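Local coordinates for protein MIPZ (Caulobacter crescentus, PDB 2XJ9) that is a P-loop ATPase that inhibits and positions cell division, forming a gradient driven by localized dimerization and nucleoid binding, at residues V6-N11 and I109-G114; L29-A34 and I64-P69; A126-T131 and D180-R185. The protein carries 1 engineered substitution. All coordinates share one frame; numbering follows the deposited sequence.

Contact 1 (V6-N11 and I109-G114)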
ATOM      1  N   VAL A   6     -12.808  -2.106  21.084  1.00 43.20           N
ATOM      2  CA  VAL A   6     -12.597  -1.475  19.789  1.00 48.21           C
ATOM      3  C   VAL A   6     -11.196  -1.744  19.257  1.00 44.25           C
ATOM      4  O   VAL A   6     -10.214  -1.373  19.902  1.00 40.32           O
ATOM      5  CB  VAL A   6     -12.758   0.046  19.884  1.00 44.13           C
ATOM      6  CG1 VAL A   6     -12.289   0.693  18.588  1.00 42.86           C
ATOM      7  CG2 VAL A   6     -14.192   0.410  20.197  1.00 44.32           C
ATOM      8  N   ILE A   7     -11.106  -2.373  18.084  1.00 34.12           N
ATOM      9  CA  ILE A   7      -9.806  -2.646  17.452  1.00 37.48           C
ATOM     10  C   ILE A   7      -9.562  -1.798  16.209  1.00 36.75           C
ATOM     11  O   ILE A   7     -10.319  -1.845  15.240  1.00 43.61           O
ATOM     12  CB  ILE A   7      -9.654  -4.121  17.039  1.00 41.04           C
ATOM     13  CG1 ILE A   7      -9.847  -5.029  18.265  1.00 41.27           C
ATOM     14  CG2 ILE A   7      -8.309  -4.327  16.355  1.00 27.34           C
ATOM     15  CD1 ILE A   7     -10.162  -6.465  17.940  1.00 25.47           C
ATOM     16  N   VAL A   8      -8.494  -1.022  16.236  1.00 30.15           N
ATOM     17  CA  VAL A   8      -8.158  -0.209  15.089  1.00 34.75           C
ATOM     18  C   VAL A   8      -6.945  -0.754  14.369  1.00 28.84           C
ATOM     19  O   VAL A   8      -5.880  -0.840  14.952  1.00 37.77           O
ATOM     20  CB  VAL A   8      -7.924   1.240  15.492  1.00 31.25           C
ATOM     21  CG1 VAL A   8      -7.071   1.938  14.464  1.00 32.78           C
ATOM     22  CG2 VAL A   8      -9.260   1.932  15.649  1.00 33.52           C
ATOM     23  N   VAL A   9      -7.123  -1.144  13.109  1.00 24.11           N
ATOM     24  CA  VAL A   9      -6.024  -1.632  12.283  1.00 27.39           C
ATOM     25  C   VAL A   9      -5.342  -0.466  11.580  1.00 22.98           C
ATOM     26  O   VAL A   9      -5.950   0.220  10.783  1.00 24.01           O
ATOM     27  CB  VAL A   9      -6.507  -2.606  11.199  1.00 25.14           C
ATOM     28  CG1 VAL A   9      -5.328  -3.116  10.448  1.00 23.58           C
ATOM     29  CG2 VAL A   9      -7.302  -3.756  11.798  1.00 19.76           C
ATOM     30  N   GLY A  10      -4.070  -0.243  11.856  1.00 21.32           N
ATOM     31  CA  GLY A  10      -3.462   0.976  11.381  1.00 22.71           C
ATOM     32  C   GLY A  10      -2.024   0.921  10.924  1.00 25.84           C
ATOM     33  O   GLY A  10      -1.196   0.220  11.484  1.00 31.07           O
ATOM     34  N   ASN A  11      -1.752   1.683   9.876  1.00 28.14           N
ATOM     35  CA  ASN A  11      -0.409   1.967   9.415  1.00 26.18           C
ATOM     36  C   ASN A  11      -0.565   2.997   8.312  1.00 30.52           C
ATOM     37  O   ASN A  11      -1.301   2.755   7.365  1.00 33.84           O
ATOM     38  CB  ASN A  11       0.237   0.721   8.841  1.00 24.21           C
ATOM     39  CG  ASN A  11       1.747   0.841   8.733  1.00 26.85           C
ATOM     40  OD1 ASN A  11       2.302   1.932   8.715  1.00 28.52           O
ATOM     41  ND2 ASN A  11       2.419  -0.291   8.659  1.00 33.05           N
ATOM     42  N   ILE A 109     -12.173  -1.484  13.104  1.00 32.07           N
ATOM     43  CA  ILE A 109     -12.020  -0.375  12.189  1.00 35.06           C
ATOM     44  C   ILE A 109     -10.791  -0.528  11.308  1.00 37.50           C
ATOM     45  O   ILE A 109      -9.660  -0.595  11.812  1.00 29.10           O
ATOM     46  CB  ILE A 109     -11.925   0.922  12.935  1.00 32.27           C
ATOM     47  CG1 ILE A 109     -13.102   1.024  13.902  1.00 41.57           C
ATOM     48  CG2 ILE A 109     -11.924   2.071  11.957  1.00 32.21           C
ATOM     49  CD1 ILE A 109     -13.049   2.231  14.834  1.00 38.34           C
ATOM     50  N   ASP A 110     -11.024  -0.598   9.996  1.00 27.75           N
ATOM     51  CA  ASP A 110      -9.929  -0.594   9.039  1.00 28.25           C
ATOM     52  C   ASP A 110      -9.648   0.819   8.567  1.00 28.52           C
ATOM     53  O   ASP A 110     -10.560   1.521   8.153  1.00 33.69           O
ATOM     54  CB  ASP A 110     -10.253  -1.461   7.835  1.00 29.93           C
ATOM     55  CG  ASP A 110      -9.053  -1.643   6.923  1.00 34.63           C
ATOM     56  OD1 ASP A 110      -8.007  -0.989   7.152  1.00 38.04           O
ATOM     57  OD2 ASP A 110      -9.160  -2.425   5.967  1.00 32.77           O
ATOM     58  N   THR A 111      -8.390   1.243   8.618  1.00 25.28           N
ATOM     59  CA  THR A 111      -8.072   2.604   8.200  1.00 34.45           C
ATOM     60  C   THR A 111      -7.275   2.626   6.897  1.00 32.43           C
ATOM     61  O   THR A 111      -6.766   1.593   6.472  1.00 32.70           O
ATOM     62  CB  THR A 111      -7.392   3.433   9.327  1.00 26.91           C
ATOM     63  OG1 THR A 111      -6.044   3.005   9.512  1.00 34.20           O
ATOM     64  CG2 THR A 111      -8.133   3.253  10.602  1.00 26.33           C
ATOM     65  N   PRO A 112      -7.203   3.803   6.247  1.00 37.15           N
ATOM     66  CA  PRO A 112      -6.552   3.999   4.947  1.00 41.63           C
ATOM     67  C   PRO A 112      -5.078   4.330   5.142  1.00 43.45           C
ATOM     68  O   PRO A 112      -4.649   4.551   6.277  1.00 42.48           O
ATOM     69  CB  PRO A 112      -7.302   5.213   4.351  1.00 32.46           C
ATOM     70  CG  PRO A 112      -8.127   5.796   5.483  1.00 42.68           C
ATOM     71  CD  PRO A 112      -7.744   5.074   6.753  1.00 43.19           C
ATOM     72  N   GLY A 113      -4.321   4.373   4.054  1.00 38.92           N
ATOM     73  CA  GLY A 113      -2.881   4.541   4.137  1.00 35.31           C
ATOM     74  C   GLY A 113      -2.423   5.970   3.954  1.00 36.75           C
ATOM     75  O   GLY A 113      -1.448   6.259   3.260  1.00 51.65           O
ATOM     76  N   GLY A 114      -3.147   6.885   4.555  1.00 31.27           N
ATOM     77  CA  GLY A 114      -2.677   8.244   4.645  1.00 36.70           C
ATOM     78  C   GLY A 114      -3.159   8.799   5.959  1.00 47.70           C
ATOM     79  O   GLY A 114      -3.394   8.060   6.919  1.00 49.23           O
TER
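Val8 with Ile109 and Val9 with Asp110 form two parallel beta bridges, and the touching parts of the segments run only 10° apart. They belong to neighbouring inner strands, 5-9 and 106-110, of the parallel sheet of a P-loop NTPase. Residues 6-11 lead out of the first strand into the phosphate-binding loop, while Asp110 ends the second, consistent with the Walker B position of this family. Two backbone bonds fix the register: Ile109 N donates to Ile7 O at 2.9 Å with an N-H...O angle of 179°, and Val9 N donates to Ile109 O, also at 2.9 Å. Val9 O then receives Thr111 twice. OG1 of Thr111 lies in the carbonyl plane, on a lone pair, 3.1 Å from Val9 O, whereas the bond from Thr111 N to Val9 O is weak at 3.4 Å. A chi1 of 74°, which sets OG1 between the backbone N and the carbonyl carbon, brings the hydroxyl to this oxygen. On the face holding Val6, Val8 and Ile109, the Ile109 CD1 methyl bridges two valines, 3.9 Å from Val8 CG2 and 4.1 Å from Val6 CG1; Ala122 and His123 of helix 117-124 cover Val8 there. The face of Val9 and Asp110 meets helix 18-30. Asp110 OD2 is bonded to the hydroxyl of Ser19, a magnesium ligand, which makes the aspartate a second-shell group, and Gly113 touches the bound nucleotide. Between Val8 and Thr111 the nearest approach is CG1 to CG2, 4.2 Å.

Contact 2 (L29-A34 and I64-P69)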
ATOM      1  N   LEU A  29     -13.243 -13.801  14.678  1.00 36.61           N
ATOM      2  CA  LEU A  29     -14.149 -13.420  15.761  1.00 38.79           C
ATOM      3  C   LEU A  29     -15.560 -13.948  15.549  1.00 42.56           C
ATOM      4  O   LEU A  29     -16.083 -14.681  16.369  1.00 48.98           O
ATOM      5  CB  LEU A  29     -14.181 -11.907  15.933  1.00 28.71           C
ATOM      6  CG  LEU A  29     -12.875 -11.398  16.517  1.00 33.86           C
ATOM      7  CD1 LEU A  29     -12.742  -9.919  16.392  1.00 30.07           C
ATOM      8  CD2 LEU A  29     -12.771 -11.818  17.964  1.00 36.69           C
ATOM      9  N   LEU A  30     -16.178 -13.571  14.446  1.00 36.96           N
ATOM     10  CA  LEU A  30     -17.431 -14.190  14.062  1.00 39.81           C
ATOM     11  C   LEU A  30     -17.507 -15.681  14.432  1.00 47.94           C
ATOM     12  O   LEU A  30     -18.506 -16.116  15.029  1.00 49.12           O
ATOM     13  CB  LEU A  30     -17.660 -14.005  12.569  1.00 29.36           C
ATOM     14  CG  LEU A  30     -18.636 -12.893  12.227  1.00 33.68           C
ATOM     15  CD1 LEU A  30     -18.605 -11.828  13.307  1.00 37.30           C
ATOM     16  CD2 LEU A  30     -18.328 -12.319  10.852  1.00 30.41           C
ATOM     17  N   TYR A  31     -16.461 -16.445  14.091  1.00 37.99           N
ATOM     18  CA  TYR A  31     -16.435 -17.893  14.296  1.00 40.41           C
ATOM     19  C   TYR A  31     -16.041 -18.278  15.715  1.00 54.09           C
ATOM     20  O   TYR A  31     -15.936 -19.462  16.040  1.00 55.23           O
ATOM     21  CB  TYR A  31     -15.509 -18.586  13.293  1.00 36.45           C
ATOM     22  CG  TYR A  31     -16.142 -18.898  11.947  1.00 41.94           C
ATOM     23  CD1 TYR A  31     -15.976 -18.051  10.858  1.00 39.28           C
ATOM     24  CD2 TYR A  31     -16.896 -20.045  11.766  1.00 50.51           C
ATOM     25  CE1 TYR A  31     -16.554 -18.324   9.626  1.00 42.92           C
ATOM     26  CE2 TYR A  31     -17.480 -20.337  10.530  1.00 50.59           C
ATOM     27  CZ  TYR A  31     -17.307 -19.472   9.464  1.00 46.06           C
ATOM     28  OH  TYR A  31     -17.887 -19.763   8.245  1.00 38.60           O
ATOM     29  N   GLY A  32     -15.808 -17.277  16.555  1.00 46.73           N
ATOM     30  CA  GLY A  32     -15.602 -17.510  17.970  1.00 46.60           C
ATOM     31  C   GLY A  32     -16.841 -17.086  18.742  1.00 49.20           C
ATOM     32  O   GLY A  32     -16.783 -16.772  19.925  1.00 53.42           O
ATOM     33  N   GLY A  33     -17.974 -17.052  18.058  1.00 45.52           N
ATOM     34  CA  GLY A  33     -19.216 -16.655  18.689  1.00 52.09           C
ATOM     35  C   GLY A  33     -19.474 -15.166  18.821  1.00 51.09           C
ATOM     36  O   GLY A  33     -20.630 -14.758  18.953  1.00 65.74           O
ATOM     37  N   ALA A  34     -18.421 -14.354  18.791  1.00 44.52           N
ATOM     38  CA  ALA A  34     -18.572 -12.904  18.941  1.00 44.25           C
ATOM     39  C   ALA A  34     -19.474 -12.269  17.884  1.00 51.27           C
ATOM     40  O   ALA A  34     -19.830 -12.887  16.878  1.00 52.10           O
ATOM     41  CB  ALA A  34     -17.233 -12.223  18.958  1.00 48.46           C
ATOM     42  N   ILE A  64     -26.070 -20.776   0.815  1.00 59.25           N
ATOM     43  CA  ILE A  64     -25.557 -21.353   2.045  1.00 60.59           C
ATOM     44  C   ILE A  64     -25.501 -20.259   3.122  1.00 56.52           C
ATOM     45  O   ILE A  64     -25.779 -19.092   2.845  1.00 52.94           O
ATOM     46  CB  ILE A  64     -24.194 -22.070   1.839  1.00 59.00           C
ATOM     47  CG1 ILE A  64     -23.102 -21.394   2.654  1.00 53.43           C
ATOM     48  CG2 ILE A  64     -23.812 -22.143   0.348  1.00 60.42           C
ATOM     49  CD1 ILE A  64     -21.810 -22.150   2.616  1.00 63.88           C
ATOM     50  N   GLU A  65     -25.184 -20.638   4.353  1.00 50.53           N
ATOM     51  CA  GLU A  65     -25.211 -19.681   5.457  1.00 63.97           C
ATOM     52  C   GLU A  65     -23.919 -19.657   6.258  1.00 60.63           C
ATOM     53  O   GLU A  65     -23.358 -20.698   6.621  1.00 54.72           O
ATOM     54  CB  GLU A  65     -26.379 -19.957   6.404  1.00 69.79           C
ATOM     55  CG  GLU A  65     -27.751 -19.830   5.767  1.00 76.52           C
ATOM     56  CD  GLU A  65     -28.801 -19.345   6.751  1.00 92.81           C
ATOM     57  OE1 GLU A  65     -29.720 -20.130   7.089  1.00 89.44           O
ATOM     58  OE2 GLU A  65     -28.704 -18.171   7.181  1.00 85.74           O
ATOM     59  N   LEU A  66     -23.459 -18.449   6.540  1.00 47.11           N
ATOM     60  CA  LEU A  66     -22.225 -18.276   7.269  1.00 44.82           C
ATOM     61  C   LEU A  66     -22.360 -16.997   8.036  1.00 41.39           C
ATOM     62  O   LEU A  66     -23.168 -16.142   7.680  1.00 48.70           O
ATOM     63  CB  LEU A  66     -21.031 -18.184   6.317  1.00 46.74           C
ATOM     64  CG  LEU A  66     -20.662 -19.409   5.486  1.00 47.11           C
ATOM     65  CD1 LEU A  66     -19.574 -19.049   4.513  1.00 42.95           C
ATOM     66  CD2 LEU A  66     -20.217 -20.564   6.355  1.00 54.12           C
ATOM     67  N   PRO A  67     -21.564 -16.855   9.088  1.00 36.54           N
ATOM     68  CA  PRO A  67     -21.576 -15.642   9.912  1.00 36.90           C
ATOM     69  C   PRO A  67     -21.243 -14.413   9.073  1.00 43.92           C
ATOM     70  O   PRO A  67     -20.280 -14.451   8.317  1.00 40.95           O
ATOM     71  CB  PRO A  67     -20.440 -15.880  10.910  1.00 36.59           C
ATOM     72  CG  PRO A  67     -20.062 -17.330  10.776  1.00 41.49           C
ATOM     73  CD  PRO A  67     -20.484 -17.788   9.436  1.00 34.48           C
ATOM     74  N   GLU A  68     -22.021 -13.343   9.204  1.00 42.65           N
ATOM     75  CA  GLU A  68     -21.675 -12.057   8.599  1.00 39.42           C
ATOM     76  C   GLU A  68     -21.504 -10.977   9.673  1.00 35.61           C
ATOM     77  O   GLU A  68     -22.221 -10.963  10.653  1.00 39.76           O
ATOM     78  CB  GLU A  68     -22.740 -11.656   7.585  1.00 41.49           C
ATOM     79  CG  GLU A  68     -22.764 -12.541   6.344  1.00 47.90           C
ATOM     80  CD  GLU A  68     -24.088 -12.490   5.611  1.00 65.52           C
ATOM     81  OE1 GLU A  68     -24.475 -11.408   5.111  1.00 60.13           O
ATOM     82  OE2 GLU A  68     -24.759 -13.543   5.557  1.00 74.18           O
ATOM     83  N   PRO A  69     -20.531 -10.074   9.505  1.00 36.19           N
ATOM     84  CA  PRO A  69     -20.397  -9.062  10.546  1.00 36.57           C
ATOM     85  C   PRO A  69     -21.524  -8.069  10.389  1.00 38.72           C
ATOM     86  O   PRO A  69     -22.440  -8.325   9.618  1.00 42.14           O
ATOM     87  CB  PRO A  69     -19.058  -8.376  10.216  1.00 33.55           C
ATOM     88  CG  PRO A  69     -18.636  -8.863   8.899  1.00 32.08           C
ATOM     89  CD  PRO A  69     -19.728  -9.734   8.324  1.00 40.62           C
TER
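Leu30, the last residue of helix 18-30, turns its side chain onto Pro67 and Pro69 in the connection between helix 47-62 and strand 70-72. The contact thus joins the ends of two successive beta-alpha-beta crossovers of the P-loop fold: one helix is about to return to strand 36-40, the other to the edge strand 70-72. No hydrogen bond spans it; it is held by apolar packing and one CH-pi contact. Leu30 makes two separate touches. Its CG lies 3.7 Å from Pro67 CB, the two side chains meeting at a slant, while its CD2 methyl reaches further, to the Glu68-Pro69 peptide and, at 3.9 Å, to Pro69 CD. Val36 flanks Leu30, and Pro69 also rests on Val38 and Phe52, so this half of the contact continues into the sheet and helix 47-62. Next along the chain, Tyr31 offers one ring face to Pro67, whose CG stands over it, shifted toward the rim. This CG is 3.8 Å from the ring centroid and 15° off its normal, a CH-pi contact, and the two side chains are at about a right angle. Pro67 CD lies nearer the phenol end, 3.6 Å from Tyr31 CZ. At the hydroxyl end of the ring, near its plane, comes the CD2 methyl of Leu66, 4.4 Å from Tyr31 CZ. The hydroxyl is bonded to Asp236 OD2, which fixes the far end of the ring; separately, Pro67 O is hydrogen-bonded to Arg55. Leu30 to Gly33 form a type I turn that carries the chain off the helix, with Gly32 N bonded to Leu29 O at 2.6 Å.

Contact 3 (A126-T131 and D180-R185)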
ATOM      1  N   ALA A 126      -9.488   3.774  20.563  1.00 46.92           N
ATOM      2  CA  ALA A 126      -9.129   2.373  20.359  1.00 43.98           C
ATOM      3  C   ALA A 126      -8.500   1.726  21.597  1.00 46.03           C
ATOM      4  O   ALA A 126      -7.767   2.367  22.359  1.00 36.68           O
ATOM      5  CB  ALA A 126      -8.206   2.240  19.166  1.00 37.46           C
ATOM      6  N   ASP A 127      -8.811   0.447  21.774  1.00 44.55           N
ATOM      7  CA  ASP A 127      -8.315  -0.340  22.884  1.00 44.34           C
ATOM      8  C   ASP A 127      -7.061  -1.054  22.430  1.00 47.38           C
ATOM      9  O   ASP A 127      -6.065  -1.120  23.160  1.00 48.10           O
ATOM     10  CB  ASP A 127      -9.376  -1.342  23.328  1.00 49.82           C
ATOM     11  CG  ASP A 127     -10.629  -0.662  23.856  1.00 57.29           C
ATOM     12  OD1 ASP A 127     -10.502   0.266  24.684  1.00 54.90           O
ATOM     13  OD2 ASP A 127     -11.739  -1.039  23.432  1.00 59.14           O
ATOM     14  N   LEU A 128      -7.115  -1.566  21.206  1.00 38.51           N
ATOM     15  CA  LEU A 128      -5.963  -2.185  20.572  1.00 32.73           C
ATOM     16  C   LEU A 128      -5.681  -1.540  19.210  1.00 39.93           C
ATOM     17  O   LEU A 128      -6.594  -1.244  18.436  1.00 39.71           O
ATOM     18  CB  LEU A 128      -6.218  -3.683  20.405  1.00 30.53           C
ATOM     19  CG  LEU A 128      -5.116  -4.545  19.800  1.00 25.93           C
ATOM     20  CD1 LEU A 128      -3.807  -4.373  20.546  1.00 28.07           C
ATOM     21  CD2 LEU A 128      -5.534  -5.994  19.760  1.00 26.46           C
ATOM     22  N   VAL A 129      -4.414  -1.312  18.918  1.00 34.07           N
ATOM     23  CA  VAL A 129      -4.018  -0.881  17.591  1.00 29.85           C
ATOM     24  C   VAL A 129      -3.142  -1.956  16.966  1.00 32.07           C
ATOM     25  O   VAL A 129      -1.984  -2.108  17.345  1.00 32.56           O
ATOM     26  CB  VAL A 129      -3.191   0.417  17.639  1.00 30.08           C
ATOM     27  CG1 VAL A 129      -2.718   0.763  16.259  1.00 36.83           C
ATOM     28  CG2 VAL A 129      -4.001   1.554  18.226  1.00 31.00           C
ATOM     29  N   VAL A 130      -3.699  -2.716  16.032  1.00 28.07           N
ATOM     30  CA  VAL A 130      -2.925  -3.712  15.289  1.00 27.38           C
ATOM     31  C   VAL A 130      -2.264  -3.046  14.091  1.00 30.99           C
ATOM     32  O   VAL A 130      -2.954  -2.500  13.238  1.00 37.50           O
ATOM     33  CB  VAL A 130      -3.820  -4.836  14.805  1.00 23.64           C
ATOM     34  CG1 VAL A 130      -3.002  -5.923  14.200  1.00 23.05           C
ATOM     35  CG2 VAL A 130      -4.613  -5.378  15.961  1.00 24.67           C
ATOM     36  N   THR A 131      -0.936  -3.062  14.038  1.00 28.18           N
ATOM     37  CA  THR A 131      -0.199  -2.377  12.971  1.00 24.14           C
ATOM     38  C   THR A 131       0.692  -3.328  12.177  1.00 26.76           C
ATOM     39  O   THR A 131       1.856  -3.524  12.518  1.00 21.75           O
ATOM     40  CB  THR A 131       0.697  -1.278  13.521  1.00 22.62           C
ATOM     41  OG1 THR A 131      -0.097  -0.137  13.823  1.00 32.50           O
ATOM     42  CG2 THR A 131       1.705  -0.882  12.492  1.00 24.24           C
ATOM     43  N   ASP A 180      -3.392  -1.084  24.097  1.00 34.23           N
ATOM     44  CA  ASP A 180      -2.402  -2.057  23.638  1.00 38.17           C
ATOM     45  C   ASP A 180      -1.994  -1.736  22.173  1.00 46.17           C
ATOM     46  O   ASP A 180      -2.849  -1.414  21.325  1.00 42.85           O
ATOM     47  CB  ASP A 180      -2.978  -3.476  23.774  1.00 38.05           C
ATOM     48  CG  ASP A 180      -1.904  -4.559  23.839  1.00 44.85           C
ATOM     49  OD1 ASP A 180      -2.290  -5.755  23.831  1.00 32.72           O
ATOM     50  OD2 ASP A 180      -0.693  -4.222  23.903  1.00 45.19           O
ATOM     51  N   TRP A 181      -0.697  -1.785  21.878  1.00 37.29           N
ATOM     52  CA  TRP A 181      -0.246  -1.527  20.520  1.00 33.37           C
ATOM     53  C   TRP A 181       0.646  -2.658  20.024  1.00 36.17           C
ATOM     54  O   TRP A 181       1.718  -2.894  20.584  1.00 40.75           O
ATOM     55  CB  TRP A 181       0.474  -0.188  20.427  1.00 27.83           C
ATOM     56  CG  TRP A 181       0.826   0.167  19.018  1.00 37.39           C
ATOM     57  CD1 TRP A 181       0.351  -0.423  17.879  1.00 35.21           C
ATOM     58  CD2 TRP A 181       1.755   1.181  18.583  1.00 41.54           C
ATOM     59  NE1 TRP A 181       0.923   0.167  16.765  1.00 32.33           N
ATOM     60  CE2 TRP A 181       1.788   1.145  17.173  1.00 25.06           C
ATOM     61  CE3 TRP A 181       2.560   2.113  19.250  1.00 37.18           C
ATOM     62  CZ2 TRP A 181       2.571   2.000  16.439  1.00 25.37           C
ATOM     63  CZ3 TRP A 181       3.344   2.959  18.510  1.00 32.26           C
ATOM     64  CH2 TRP A 181       3.344   2.900  17.122  1.00 35.65           C
ATOM     65  N   VAL A 182       0.203  -3.360  18.983  1.00 26.14           N
ATOM     66  CA  VAL A 182       0.969  -4.493  18.451  1.00 26.97           C
ATOM     67  C   VAL A 182       1.424  -4.318  17.011  1.00 26.74           C
ATOM     68  O   VAL A 182       0.605  -4.174  16.120  1.00 29.74           O
ATOM     69  CB  VAL A 182       0.134  -5.769  18.485  1.00 29.98           C
ATOM     70  CG1 VAL A 182       0.798  -6.845  17.691  1.00 24.07           C
ATOM     71  CG2 VAL A 182      -0.077  -6.210  19.913  1.00 37.87           C
ATOM     72  N   VAL A 183       2.726  -4.347  16.779  1.00 25.85           N
ATOM     73  CA  VAL A 183       3.269  -4.299  15.423  1.00 21.42           C
ATOM     74  C   VAL A 183       3.651  -5.696  14.934  1.00 26.04           C
ATOM     75  O   VAL A 183       4.568  -6.301  15.477  1.00 32.34           O
ATOM     76  CB  VAL A 183       4.562  -3.492  15.378  1.00 17.40           C
ATOM     77  CG1 VAL A 183       5.200  -3.656  14.041  1.00 19.47           C
ATOM     78  CG2 VAL A 183       4.306  -2.047  15.649  1.00 19.51           C
ATOM     79  N   LEU A 184       2.980  -6.228  13.916  1.00 25.26           N
ATOM     80  CA  LEU A 184       3.412  -7.520  13.389  1.00 27.26           C
ATOM     81  C   LEU A 184       3.881  -7.465  11.960  1.00 24.56           C
ATOM     82  O   LEU A 184       3.424  -6.654  11.197  1.00 30.54           O
ATOM     83  CB  LEU A 184       2.360  -8.605  13.601  1.00 35.82           C
ATOM     84  CG  LEU A 184       0.906  -8.494  13.157  1.00 30.97           C
ATOM     85  CD1 LEU A 184       0.450  -7.112  13.348  1.00 24.95           C
ATOM     86  CD2 LEU A 184       0.802  -8.916  11.706  1.00 27.79           C
ATOM     87  N   ARG A 185       4.830  -8.322  11.613  1.00 33.56           N
ATOM     88  CA  ARG A 185       5.414  -8.329  10.276  1.00 29.72           C
ATOM     89  C   ARG A 185       4.639  -9.234   9.334  1.00 30.87           C
ATOM     90  O   ARG A 185       4.425 -10.407   9.618  1.00 40.75           O
ATOM     91  CB  ARG A 185       6.855  -8.792  10.338  1.00 34.74           C
ATOM     92  CG  ARG A 185       7.797  -7.906  11.108  1.00 43.71           C
ATOM     93  CD  ARG A 185       9.157  -8.159  10.506  1.00 55.70           C
ATOM     94  NE  ARG A 185      10.216  -8.079  11.459  1.00 65.25           N
ATOM     95  CZ  ARG A 185      11.064  -8.993  11.927  1.00 79.91           C
ATOM     96  NH1 ARG A 185      11.922  -8.529  12.813  1.00 69.53           N
ATOM     97  NH2 ARG A 185      11.113 -10.282  11.581  1.00 84.69           N
TER
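Thr131 OG1 is gripped by three groups: it accepts the indole N-H of Trp181 across the contact and is also hydrogen-bonded to Gly10 O and to the hydroxyl of Tyr159. The bond from Trp181 NE1 to Thr131 OG1 measures 3.1 Å with an N-H...O angle of 163°, and the oxygen is 12° out of the indole plane. It links neighbouring parallel strands of the P-loop NTPase sheet, 128-134 and 180-186, whose axes lie 4.7 Å apart. The backbone bonds step from strand to strand: Asp180 N to Asp127 O, Val129 N to Asp180 O, Val182 N to Val129 O, and Thr131 N to Val182 O at 2.8 Å; the last, Leu184 N to Thr131 O, is weak. A chi1 of -174° sets Trp181 CG anti to the backbone N, and the ring then presents CD1 and NE1 to strand 128-134. CD1 lies beside Val129, 3.6 Å from Val129 CB, and Val129 O sits at the edge of the indole in its plane. One indole face carries Val183 CG2, while Phe212 meets the ring edge-to-face and Tyr159, Val163 and Arg167 of helix 158-168 pack on it. A leucine in place of Trp181 would probably leave Thr131 OG1 with one partner fewer and open a gap beside Val129 and helix 158-168. Asp180, salt-bridged to Arg213, lies on the other sheet face alongside Leu128, its CB 3.5 Å from Leu128 CD1. Further along that strand pair, Val130 CG1 meets Leu184 CD1 at 3.7 Å.

Contacts 1 and 3 are buried in the same parallel sheet, their centres 10 Å apart, and strand 5-9 of contact 1 is the sheet neighbour of strand 128-134 of contact 3. They touch directly, for Val6 N is 2.8 Å from Asp127 OD2, a probable hydrogen bond. Both rest on regular backbone bonding, but contact 1 runs on into the nucleotide and magnesium site, whereas contact 3 adds an indole bond. Contact 2 is a surface contact of proline, leucine and tyrosine side chains, about 21 Å from contact 1 between centres. Helix 18-30, whose end enters contact 2, also covers the Val9 and Asp110 face of contact 1.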